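Local coordinates for protein translation initiation factor eIF2B subunit beta (Schizosaccharomyces pombe, PDB 5B04) that acts as a component of the eIF2B complex, which catalyses the exchange of GDP for GTP on the gamma subunit of translation initiation factor eIF2, at residues S21-L26 with S69-A74. Numbering follows the deposited sequence.
Sequences SLIADL and STLVKA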
loop_
_atom_site.group_PDB
_atom_site.type_symbol
_atom_site.label_atom_id
_atom_site.label_comp_id
_atom_site.label_asym_id
_atom_site.label_seq_id
_atom_site.Cartn_x
_atom_site.Cartn_y
_atom_site.Cartn_z
ATOM N N SER C 21 43.835 11.250 -22.725
ATOM C CA SER C 21 44.068 10.698 -21.396
ATOM C C SER C 21 42.753 10.309 -20.730
ATOM O O SER C 21 42.669 9.281 -20.059
ATOM C CB SER C 21 44.826 11.699 -20.523
ATOM O OG SER C 21 45.143 11.135 -19.262
ATOM N N LEU C 22 41.727 11.134 -20.919
ATOM C CA LEU C 22 40.415 10.859 -20.346
ATOM C C LEU C 22 39.761 9.663 -21.029
ATOM O O LEU C 22 39.136 8.834 -20.371
ATOM C CB LEU C 22 39.505 12.087 -20.450
ATOM C CG LEU C 22 38.079 11.905 -19.921
ATOM C CD1 LEU C 22 38.096 11.420 -18.479
ATOM C CD2 LEU C 22 37.285 13.196 -20.042
ATOM N N ILE C 23 39.907 9.586 -22.350
ATOM C CA ILE C 23 39.389 8.457 -23.116
ATOM C C ILE C 23 39.976 7.151 -22.590
ATOM O O ILE C 23 39.263 6.165 -22.419
ATOM C CB ILE C 23 39.700 8.598 -24.623
ATOM C CG1 ILE C 23 38.927 9.773 -25.222
ATOM C CG2 ILE C 23 39.341 7.328 -25.369
ATOM C CD1 ILE C 23 39.146 9.959 -26.708
ATOM N N ALA C 24 41.276 7.163 -22.315
ATOM C CA ALA C 24 41.961 5.991 -21.785
ATOM C C ALA C 24 41.404 5.590 -20.422
ATOM O O ALA C 24 41.119 4.417 -20.178
ATOM C CB ALA C 24 43.455 6.253 -21.687
ATOM N N ASP C 25 41.245 6.570 -19.540
ATOM C CA ASP C 25 40.758 6.311 -18.190
ATOM C C ASP C 25 39.259 6.003 -18.165
ATOM O O ASP C 25 38.760 5.409 -17.210
ATOM C CB ASP C 25 41.069 7.502 -17.280
ATOM C CG ASP C 25 42.524 7.550 -16.858
ATOM O OD1 ASP C 25 43.114 6.472 -16.633
ATOM O OD2 ASP C 25 43.076 8.665 -16.748
ATOM N N LEU C 26 38.546 6.408 -19.213
ATOM C CA LEU C 26 37.121 6.105 -19.326
ATOM C C LEU C 26 36.900 4.664 -19.772
ATOM O O LEU C 26 35.982 3.992 -19.299
ATOM C CB LEU C 26 36.434 7.061 -20.305
ATOM C CG LEU C 26 35.952 8.404 -19.752
ATOM C CD1 LEU C 26 35.344 9.250 -20.859
ATOM C CD2 LEU C 26 34.950 8.192 -18.627
ATOM N N SER C 69 32.158 13.701 -28.803
ATOM C CA SER C 69 31.681 12.461 -29.405
ATOM C C SER C 69 32.556 11.272 -29.019
ATOM O O SER C 69 32.048 10.230 -28.614
ATOM C CB SER C 69 31.620 12.593 -30.928
ATOM O OG SER C 69 31.184 11.386 -31.528
ATOM N N THR C 70 33.871 11.431 -29.138
ATOM C CA THR C 70 34.795 10.351 -28.809
ATOM C C THR C 70 34.842 10.085 -27.309
ATOM O O THR C 70 35.099 8.961 -26.878
ATOM C CB THR C 70 36.218 10.648 -29.312
ATOM O OG1 THR C 70 36.677 11.889 -28.760
ATOM C CG2 THR C 70 36.233 10.733 -30.827
ATOM N N LEU C 71 34.596 11.123 -26.514
ATOM C CA LEU C 71 34.500 10.960 -25.069
ATOM C C LEU C 71 33.270 10.136 -24.711
ATOM O O LEU C 71 33.281 9.368 -23.751
ATOM C CB LEU C 71 34.448 12.317 -24.368
ATOM C CG LEU C 71 35.790 12.993 -24.092
ATOM C CD1 LEU C 71 35.593 14.204 -23.201
ATOM C CD2 LEU C 71 36.755 12.011 -23.453
ATOM N N VAL C 72 32.211 10.307 -25.496
ATOM C CA VAL C 72 30.977 9.556 -25.301
ATOM C C VAL C 72 31.183 8.074 -25.596
ATOM O O VAL C 72 30.796 7.216 -24.804
ATOM C CB VAL C 72 29.840 10.102 -26.193
ATOM C CG1 VAL C 72 28.721 9.079 -26.332
ATOM C CG2 VAL C 72 29.311 11.415 -25.638
ATOM N N LYS C 73 31.809 7.780 -26.731
ATOM C CA LYS C 73 31.951 6.402 -27.189
ATOM C C LYS C 73 33.077 5.662 -26.472
ATOM O O LYS C 73 33.260 4.461 -26.666
ATOM C CB LYS C 73 32.179 6.375 -28.701
ATOM C CG LYS C 73 31.298 7.356 -29.456
ATOM C CD LYS C 73 30.725 6.763 -30.728
ATOM C CE LYS C 73 29.936 7.809 -31.501
ATOM N NZ LYS C 73 30.793 8.960 -31.901
ATOM N N ALA C 74 33.828 6.380 -25.643
ATOM C CA ALA C 74 34.856 5.755 -24.818
ATOM C C ALA C 74 34.198 4.863 -23.772
ATOM O O ALA C 74 34.614 3.726 -23.554
ATOM C CB ALA C 74 35.729 6.808 -24.156
#
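Ile23 and Ala74 mark the closest backbone approach of two nearly parallel helical segments, 21-26 and 69-74, whose axes pass 9.0 Å apart at an angle of 16°. Leu71 reaches between the side chains of Leu22, Ile23 and Leu26. Its chi1 of -84° turns CG away from its own carbonyl carbon. CD2 of Leu71 meets CG1 of Ile23 at 3.6 Å. Leu22 crosses Leu71 at about a right angle, its CD2 touching both methyls of that leucine. Leu26 crosses Leu71 in the same manner, with its CD1 lying 4.0 Å from Leu71 CD2 and also against the backbone O of Leu71. One turn on, Ala74 faces helix 17-27 where the backbones come nearest, its CB resting 3.8 Å from CG2 of Ile23 and 3.9 Å from CB of Leu26. Ile23 uses every carbon beyond CB: CG1 on Leu71, CG2 on Ala74, and CD1 on Thr70, whose OG1 lies 3.7 Å away and is hydrogen-bonded to Val67 O. An alanine in place of Ile23 would probably open a gap between Leu71 and Ala74 and take away the methyl that lies against Thr70. Helix 34-51 completes the cluster, with Thr41 and Val44 against Leu22, Val37 against Leu26 and Met45 against Leu71. The arrangement is an apolar helix pair, 17-27 and 57-74, with helix 34-51 against both, in the N-terminal helical part that precedes the mainly parallel, Rossmann-like sheet.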